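Local structure of beta-lactamase-related domain-containing protein (Bacteroides dorei DSM 17855, 5TGF) at residues 281-293 / 296-310. The protein is of unknown function but is probably a serine hydrolase of the beta-lactamase-related family and binds calcium. Residues are numbered along the deposited sequence; the frame is centred on the assembly and turned at random.
Sequences AYQISSPGWAGAY and INKRDGVYGFFIAHV
R299 lays its side chain along one face of the Y282 ring. From CB the arginine runs extended to NE: CG sits near Y282 CD1, CD makes a CH-pi contact over the ring, NE lies above it, 3.8 Å from Y282 CD2, and CZ comes within 3.7 Å of Y282 CE2. NH1 ends over Y282 CZ and NH2 over CE2. Guanidinium and ring planes are 8° apart, a stacked cation-pi pair. In the backbone beside the stack, K298 N donates to Y282 O, and I284 and I296 form a hydrogen-bonded antiparallel pair. On the next pair N297 ND2 gives a nearly straight bond to Q283 OE1 (2.9 Å), tilted from the acceptor's carbonyl plane; the two amides are steeply turned. N297 OD1 accepts from D300 N, an Asx motif, while E272 takes Q283 NE2. Farther along, Y293 and F306 exchange backbone bonds. Beyond the sheet, A290 CB points at the face of the H309 ring, 3.6 Å from its centroid. H309 ND1 holds V310 O at 2.9 Å and NE2 bonds H195, so both ring nitrogens are engaged, which fixes the ring's rotation over the methyl. These contacts join three neighbouring strands of the central antiparallel sheet of the beta-lactamase fold: backbone bonds and the Q283-N297 amide bond link the buried strands, and the cation-pi stack pins the 298-301 turn to the start of strand 281-285, at the hairpin's open, partly exposed end.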
ATOM      1  N   ALA A 281       5.034   7.868  13.297  1.00 18.62           N
ATOM      2  CA  ALA A 281       5.337   6.500  12.891  1.00 18.32           C
ATOM      3  C   ALA A 281       6.758   6.484  12.310  1.00 19.25           C
ATOM      4  O   ALA A 281       7.133   7.343  11.508  1.00 23.51           O
ATOM      5  CB  ALA A 281       4.324   6.024  11.850  1.00 17.70           C
ATOM      6  N   TYR A 282       7.562   5.555  12.776  1.00 16.78           N
ATOM      7  CA  TYR A 282       8.930   5.423  12.293  1.00 15.18           C
ATOM      8  C   TYR A 282       9.170   4.134  11.519  1.00 14.86           C
ATOM      9  O   TYR A 282      10.217   3.965  10.882  1.00 15.53           O
ATOM     10  CB  TYR A 282       9.916   5.584  13.466  1.00 15.20           C
ATOM     11  CG  TYR A 282       9.897   4.524  14.530  1.00 16.09           C
ATOM     12  CD1 TYR A 282      10.586   3.335  14.371  1.00 16.63           C
ATOM     13  CD2 TYR A 282       9.234   4.736  15.732  1.00 18.64           C
ATOM     14  CE1 TYR A 282      10.580   2.360  15.350  1.00 16.73           C
ATOM     15  CE2 TYR A 282       9.214   3.758  16.723  1.00 18.04           C
ATOM     16  CZ  TYR A 282       9.916   2.583  16.526  1.00 17.97           C
ATOM     17  OH  TYR A 282       9.921   1.608  17.473  1.00 16.95           O
ATOM     18  N   GLN A 283       8.188   3.257  11.491  1.00 13.63           N
ATOM     19  CA  GLN A 283       8.177   2.174  10.482  1.00 13.30           C
ATOM     20  C   GLN A 283       6.809   2.124   9.811  1.00 14.76           C
ATOM     21  O   GLN A 283       5.769   2.055  10.487  1.00 16.37           O
ATOM     22  CB  GLN A 283       8.537   0.830  11.097  1.00 13.23           C
ATOM     23  CG  GLN A 283       8.807  -0.250  10.038  1.00 14.24           C
ATOM     24  CD  GLN A 283       9.472  -1.497  10.602  1.00 13.66           C
ATOM     25  OE1 GLN A 283      10.687  -1.536  10.738  1.00 15.77           O
ATOM     26  NE2 GLN A 283       8.673  -2.520  10.928  1.00 14.58           N
ATOM     27  N   ILE A 284       6.827   2.232   8.497  1.00 15.09           N
ATOM     28  CA  ILE A 284       5.637   2.252   7.665  1.00 14.24           C
ATOM     29  C   ILE A 284       5.793   1.173   6.548  1.00 14.54           C
ATOM     30  O   ILE A 284       6.895   0.910   6.031  1.00 12.16           O
ATOM     31  CB  ILE A 284       5.491   3.652   7.027  1.00 18.25           C
ATOM     32  CG1 ILE A 284       5.186   4.709   8.112  1.00 21.29           C
ATOM     33  CG2 ILE A 284       4.380   3.685   5.977  1.00 18.63           C
ATOM     34  CD1 ILE A 284       5.637   6.078   7.708  1.00 30.62           C
ATOM     35  N   SER A 285       4.677   0.538   6.193  1.00 12.84           N
ATOM     36  CA  SER A 285       4.684  -0.526   5.206  1.00 12.70           C
ATOM     37  C   SER A 285       3.367  -0.628   4.471  1.00 13.09           C
ATOM     38  O   SER A 285       2.363   0.009   4.842  1.00 13.29           O
ATOM     39  CB  SER A 285       4.946  -1.850   5.905  1.00 13.47           C
ATOM     40  OG  SER A 285       3.738  -2.239   6.553  1.00 15.18           O
ATOM     41  N   SER A 286       3.370  -1.434   3.400  1.00 14.06           N
ATOM     42  CA  SER A 286       2.144  -1.801   2.675  1.00 12.56           C
ATOM     43  C   SER A 286       2.222  -3.277   2.175  1.00 12.39           C
ATOM     44  O   SER A 286       2.374  -3.531   0.977  1.00 13.52           O
ATOM     45  CB  SER A 286       1.903  -0.836   1.525  1.00 12.65           C
ATOM     46  OG  SER A 286       0.545  -0.892   1.061  1.00 12.57           O
ATOM     47  N   PRO A 287       2.127  -4.267   3.099  1.00 11.93           N
ATOM     48  CA  PRO A 287       2.286  -5.651   2.682  1.00 11.50           C
ATOM     49  C   PRO A 287       1.129  -6.127   1.825  1.00 11.72           C
ATOM     50  O   PRO A 287       0.011  -5.691   2.023  1.00 11.20           O
ATOM     51  CB  PRO A 287       2.305  -6.439   3.997  1.00 13.23           C
ATOM     52  CG  PRO A 287       2.421  -5.416   5.064  1.00 12.71           C
ATOM     53  CD  PRO A 287       1.794  -4.165   4.521  1.00 13.17           C
ATOM     54  N   GLY A 288       1.402  -7.032   0.898  1.00 12.22           N
ATOM     55  CA  GLY A 288       0.342  -7.724   0.149  1.00 12.13           C
ATOM     56  C   GLY A 288       0.199  -9.149   0.642  1.00 12.65           C
ATOM     57  O   GLY A 288       1.139  -9.699   1.184  1.00 13.43           O
ATOM     58  N   TRP A 289      -0.953  -9.752   0.396  1.00 11.47           N
ATOM     59  CA  TRP A 289      -1.262 -11.066   0.936  1.00 14.04           C
ATOM     60  C   TRP A 289      -0.275 -12.139   0.448  1.00 14.69           C
ATOM     61  O   TRP A 289      -0.086 -13.153   1.127  1.00 16.42           O
ATOM     62  CB  TRP A 289      -2.698 -11.497   0.606  1.00 14.80           C
ATOM     63  CG  TRP A 289      -2.963 -11.731  -0.880  1.00 13.18           C
ATOM     64  CD1 TRP A 289      -3.405 -10.787  -1.764  1.00 14.28           C
ATOM     65  CD2 TRP A 289      -2.851 -12.946  -1.629  1.00 13.94           C
ATOM     66  NE1 TRP A 289      -3.507 -11.308  -3.007  1.00 12.93           N
ATOM     67  CE2 TRP A 289      -3.218 -12.642  -2.963  1.00 13.44           C
ATOM     68  CE3 TRP A 289      -2.448 -14.248  -1.328  1.00 13.77           C
ATOM     69  CZ2 TRP A 289      -3.181 -13.585  -3.986  1.00 14.08           C
ATOM     70  CZ3 TRP A 289      -2.442 -15.210  -2.357  1.00 15.43           C
ATOM     71  CH2 TRP A 289      -2.808 -14.864  -3.661  1.00 14.69           C
ATOM     72  N   ALA A 290       0.270 -11.953  -0.768  1.00 13.99           N
ATOM     73  CA  ALA A 290       1.075 -12.970  -1.437  1.00 12.50           C
ATOM     74  C   ALA A 290       2.575 -12.816  -1.226  1.00 12.33           C
ATOM     75  O   ALA A 290       3.374 -13.563  -1.841  1.00 12.64           O
ATOM     76  CB  ALA A 290       0.753 -13.004  -2.942  1.00 12.00           C
ATOM     77  N   GLY A 291       2.976 -11.921  -0.331  1.00 11.00           N
ATOM     78  CA  GLY A 291       4.355 -11.849   0.123  1.00 12.18           C
ATOM     79  C   GLY A 291       5.138 -10.577  -0.165  1.00 12.22           C
ATOM     80  O   GLY A 291       6.156 -10.342   0.460  1.00 12.64           O
ATOM     81  N   ALA A 292       4.627  -9.708  -1.034  1.00 10.85           N
ATOM     82  CA  ALA A 292       5.292  -8.441  -1.297  1.00 11.41           C
ATOM     83  C   ALA A 292       5.306  -7.600  -0.004  1.00 12.33           C
ATOM     84  O   ALA A 292       4.255  -7.433   0.657  1.00 14.11           O
ATOM     85  CB  ALA A 292       4.582  -7.677  -2.410  1.00 11.41           C
ATOM     86  N   TYR A 293       6.471  -7.095   0.357  1.00 10.01           N
ATOM     87  CA  TYR A 293       6.644  -6.327   1.602  1.00 10.69           C
ATOM     88  C   TYR A 293       7.586  -5.149   1.355  1.00 11.81           C
ATOM     89  O   TYR A 293       8.825  -5.321   1.376  1.00 11.49           O
ATOM     90  CB  TYR A 293       7.217  -7.203   2.682  1.00 11.55           C
ATOM     91  CG  TYR A 293       7.333  -6.487   4.021  1.00 12.12           C
ATOM     92  CD1 TYR A 293       6.197  -6.196   4.784  1.00 12.96           C
ATOM     93  CD2 TYR A 293       8.563  -6.186   4.553  1.00 12.93           C
ATOM     94  CE1 TYR A 293       6.308  -5.549   6.009  1.00 13.47           C
ATOM     95  CE2 TYR A 293       8.687  -5.549   5.764  1.00 12.40           C
ATOM     96  CZ  TYR A 293       7.554  -5.240   6.498  1.00 12.37           C
ATOM     97  OH  TYR A 293       7.713  -4.574   7.708  1.00 13.40           O
ATOM     98  N   ILE A 296       9.642   1.306   5.137  1.00 12.81           N
ATOM     99  CA  ILE A 296      10.614   2.316   5.517  1.00 14.62           C
ATOM    100  C   ILE A 296      10.742   2.259   7.042  1.00 15.36           C
ATOM    101  O   ILE A 296       9.725   2.195   7.761  1.00 14.25           O
ATOM    102  CB  ILE A 296      10.149   3.698   5.089  1.00 15.47           C
ATOM    103  CG1 ILE A 296      10.187   3.839   3.566  1.00 17.50           C
ATOM    104  CG2 ILE A 296      10.960   4.788   5.755  1.00 20.06           C
ATOM    105  CD1 ILE A 296       9.598   5.156   3.098  1.00 17.71           C
ATOM    106  N   ASN A 297      11.982   2.278   7.542  1.00 13.46           N
ATOM    107  CA  ASN A 297      12.252   2.480   8.969  1.00 14.39           C
ATOM    108  C   ASN A 297      13.116   3.732   9.140  1.00 15.30           C
ATOM    109  O   ASN A 297      14.320   3.746   8.775  1.00 16.95           O
ATOM    110  CB  ASN A 297      12.911   1.254   9.594  1.00 13.44           C
ATOM    111  CG  ASN A 297      13.065   1.386  11.119  1.00 14.43           C
ATOM    112  OD1 ASN A 297      13.657   2.345  11.618  1.00 14.96           O
ATOM    113  ND2 ASN A 297      12.481   0.460  11.854  1.00 15.27           N
ATOM    114  N   LYS A 298      12.493   4.796   9.621  1.00 15.24           N
ATOM    115  CA  LYS A 298      13.190   6.082   9.707  1.00 19.48           C
ATOM    116  C   LYS A 298      14.318   6.091  10.740  1.00 22.97           C
ATOM    117  O   LYS A 298      15.250   6.843  10.599  1.00 20.56           O
ATOM    118  CB  LYS A 298      12.221   7.219   9.980  1.00 23.02           C
ATOM    119  CG  LYS A 298      11.194   7.406   8.871  1.00 24.15           C
ATOM    120  CD  LYS A 298      10.282   8.571   9.180  1.00 30.67           C
ATOM    121  CE  LYS A 298       8.981   8.456   8.403  1.00 35.49           C
ATOM    122  NZ  LYS A 298       8.253   9.738   8.394  1.00 43.00           N
ATOM    123  N   ARG A 299      14.193   5.301  11.795  1.00 20.65           N
ATOM    124  CA  ARG A 299      15.225   5.219  12.801  1.00 22.78           C
ATOM    125  C   ARG A 299      16.468   4.503  12.292  1.00 22.75           C
ATOM    126  O   ARG A 299      17.568   4.969  12.560  1.00 23.18           O
ATOM    127  CB  ARG A 299      14.698   4.522  14.038  1.00 23.97           C
ATOM    128  CG  ARG A 299      13.737   5.413  14.804  1.00 27.49           C
ATOM    129  CD  ARG A 299      13.684   4.994  16.254  1.00 29.79           C
ATOM    130  NE  ARG A 299      12.700   5.785  16.982  1.00 29.26           N
ATOM    131  CZ  ARG A 299      12.169   5.411  18.134  1.00 30.90           C
ATOM    132  NH1 ARG A 299      12.540   4.250  18.684  1.00 27.08           N
ATOM    133  NH2 ARG A 299      11.280   6.203  18.732  1.00 32.51           N
ATOM    134  N   ASP A 300      16.281   3.429  11.525  1.00 23.50           N
ATOM    135  CA  ASP A 300      17.385   2.747  10.812  1.00 22.36           C
ATOM    136  C   ASP A 300      17.942   3.564   9.650  1.00 22.01           C
ATOM    137  O   ASP A 300      19.024   3.294   9.199  1.00 20.93           O
ATOM    138  CB  ASP A 300      16.938   1.409  10.229  1.00 22.07           C
ATOM    139  CG  ASP A 300      16.472   0.408  11.279  1.00 27.39           C
ATOM    140  OD1 ASP A 300      16.877   0.575  12.450  1.00 27.57           O
ATOM    141  OD2 ASP A 300      15.711  -0.548  10.906  1.00 25.20           O
ATOM    142  N   GLY A 301      17.156   4.488   9.115  1.00 20.85           N
ATOM    143  CA  GLY A 301      17.474   5.171   7.864  1.00 22.99           C
ATOM    144  C   GLY A 301      17.382   4.255   6.639  1.00 22.15           C
ATOM    145  O   GLY A 301      18.143   4.412   5.680  1.00 19.87           O
ATOM    146  N   VAL A 302      16.462   3.291   6.700  1.00 16.95           N
ATOM    147  CA  VAL A 302      16.354   2.218   5.738  1.00 18.65           C
ATOM    148  C   VAL A 302      15.052   2.324   4.916  1.00 18.67           C
ATOM    149  O   VAL A 302      13.974   2.665   5.457  1.00 15.98           O
ATOM    150  CB  VAL A 302      16.401   0.847   6.461  1.00 18.27           C
ATOM    151  CG1 VAL A 302      15.832  -0.234   5.603  1.00 20.54           C
ATOM    152  CG2 VAL A 302      17.832   0.471   6.855  1.00 19.43           C
ATOM    153  N   TYR A 303      15.153   2.039   3.621  1.00 18.50           N
ATOM    154  CA  TYR A 303      13.999   1.548   2.873  1.00 17.94           C
ATOM    155  C   TYR A 303      14.343   0.244   2.150  1.00 16.73           C
ATOM    156  O   TYR A 303      15.506  -0.019   1.832  1.00 17.07           O
ATOM    157  CB  TYR A 303      13.407   2.619   1.958  1.00 18.87           C
ATOM    158  CG  TYR A 303      14.333   3.121   0.871  1.00 20.28           C
ATOM    159  CD1 TYR A 303      14.305   2.556  -0.380  1.00 20.93           C
ATOM    160  CD2 TYR A 303      15.190   4.196   1.089  1.00 19.84           C
ATOM    161  CE1 TYR A 303      15.138   2.977  -1.384  1.00 20.87           C
ATOM    162  CE2 TYR A 303      16.005   4.673   0.061  1.00 22.70           C
ATOM    163  CZ  TYR A 303      15.972   4.033  -1.171  1.00 20.98           C
ATOM    164  OH  TYR A 303      16.774   4.410  -2.216  1.00 22.49           O
ATOM    165  N   GLY A 304      13.361  -0.653   2.054  1.00 14.86           N
ATOM    166  CA  GLY A 304      13.530  -1.903   1.365  1.00 13.37           C
ATOM    167  C   GLY A 304      12.262  -2.459   0.734  1.00 14.63           C
ATOM    168  O   GLY A 304      11.113  -2.085   1.082  1.00 14.03           O
ATOM    169  N   PHE A 305      12.454  -3.481  -0.076  1.00 14.02           N
ATOM    170  CA  PHE A 305      11.317  -4.120  -0.727  1.00 13.71           C
ATOM    171  C   PHE A 305      11.693  -5.556  -0.997  1.00 13.70           C
ATOM    172  O   PHE A 305      12.746  -5.826  -1.602  1.00 13.63           O
ATOM    173  CB  PHE A 305      10.960  -3.391  -2.010  1.00 12.66           C
ATOM    174  CG  PHE A 305       9.750  -3.953  -2.725  1.00 13.41           C
ATOM    175  CD1 PHE A 305       8.603  -4.296  -2.012  1.00 14.57           C
ATOM    176  CD2 PHE A 305       9.696  -3.973  -4.105  1.00 14.44           C
ATOM    177  CE1 PHE A 305       7.453  -4.727  -2.648  1.00 15.71           C
ATOM    178  CE2 PHE A 305       8.564  -4.420  -4.758  1.00 15.00           C
ATOM    179  CZ  PHE A 305       7.443  -4.820  -4.034  1.00 15.35           C
ATOM    180  N   PHE A 306      10.864  -6.482  -0.523  1.00 12.34           N
ATOM    181  CA  PHE A 306      10.916  -7.880  -0.967  1.00 12.36           C
ATOM    182  C   PHE A 306       9.725  -8.136  -1.892  1.00 13.10           C
ATOM    183  O   PHE A 306       8.538  -7.900  -1.513  1.00 11.68           O
ATOM    184  CB  PHE A 306      10.863  -8.824   0.242  1.00 12.68           C
ATOM    185  CG  PHE A 306      10.684 -10.272  -0.100  1.00 13.08           C
ATOM    186  CD1 PHE A 306      11.750 -11.034  -0.604  1.00 13.65           C
ATOM    187  CD2 PHE A 306       9.485 -10.914   0.145  1.00 12.78           C
ATOM    188  CE1 PHE A 306      11.586 -12.395  -0.863  1.00 12.52           C
ATOM    189  CE2 PHE A 306       9.316 -12.249  -0.132  1.00 12.82           C
ATOM    190  CZ  PHE A 306      10.365 -12.989  -0.666  1.00 13.04           C
ATOM    191  N   ILE A 307      10.022  -8.638  -3.099  1.00 12.36           N
ATOM    192  CA  ILE A 307       8.983  -8.925  -4.091  1.00 11.57           C
ATOM    193  C   ILE A 307       8.969 -10.426  -4.417  1.00 11.87           C
ATOM    194  O   ILE A 307      10.015 -11.074  -4.589  1.00 12.52           O
ATOM    195  CB  ILE A 307       9.126  -8.063  -5.354  1.00 11.34           C
ATOM    196  CG1 ILE A 307       7.860  -8.108  -6.198  1.00 11.47           C
ATOM    197  CG2 ILE A 307      10.356  -8.452  -6.157  1.00 11.45           C
ATOM    198  CD1 ILE A 307       7.918  -7.159  -7.402  1.00 12.68           C
ATOM    199  N   ALA A 308       7.762 -10.987  -4.432  1.00 11.03           N
ATOM    200  CA  ALA A 308       7.514 -12.375  -4.633  1.00 12.01           C
ATOM    201  C   ALA A 308       6.003 -12.603  -4.638  1.00 12.40           C
ATOM    202  O   ALA A 308       5.244 -11.700  -4.269  1.00 13.80           O
ATOM    203  CB  ALA A 308       8.167 -13.205  -3.534  1.00 12.57           C
ATOM    204  N   HIS A 309       5.590 -13.792  -5.053  1.00 11.89           N
ATOM    205  CA  HIS A 309       4.166 -14.168  -5.071  1.00 12.34           C
ATOM    206  C   HIS A 309       4.062 -15.616  -4.595  1.00 12.41           C
ATOM    207  O   HIS A 309       4.535 -16.541  -5.238  1.00 12.02           O
ATOM    208  CB  HIS A 309       3.527 -13.985  -6.454  1.00 12.69           C
ATOM    209  CG  HIS A 309       2.027 -14.074  -6.442  1.00 13.30           C
ATOM    210  ND1 HIS A 309       1.348 -15.203  -6.018  1.00 13.43           N
ATOM    211  CD2 HIS A 309       1.076 -13.153  -6.720  1.00 14.08           C
ATOM    212  CE1 HIS A 309       0.042 -14.966  -6.052  1.00 13.16           C
ATOM    213  NE2 HIS A 309      -0.144 -13.729  -6.453  1.00 12.73           N
ATOM    214  N   VAL A 310       3.434 -15.804  -3.450  1.00 12.89           N
ATOM    215  CA  VAL A 310       3.299 -17.148  -2.826  1.00 12.56           C
ATOM    216  C   VAL A 310       2.637 -18.117  -3.803  1.00 14.58           C
ATOM    217  O   VAL A 310       1.802 -17.729  -4.660  1.00 13.67           O
ATOM    218  CB  VAL A 310       2.515 -17.044  -1.469  1.00 12.84           C
ATOM    219  CG1 VAL A 310       1.024 -16.829  -1.746  1.00 12.65           C
ATOM    220  CG2 VAL A 310       2.734 -18.255  -0.569  1.00 13.40           C
TER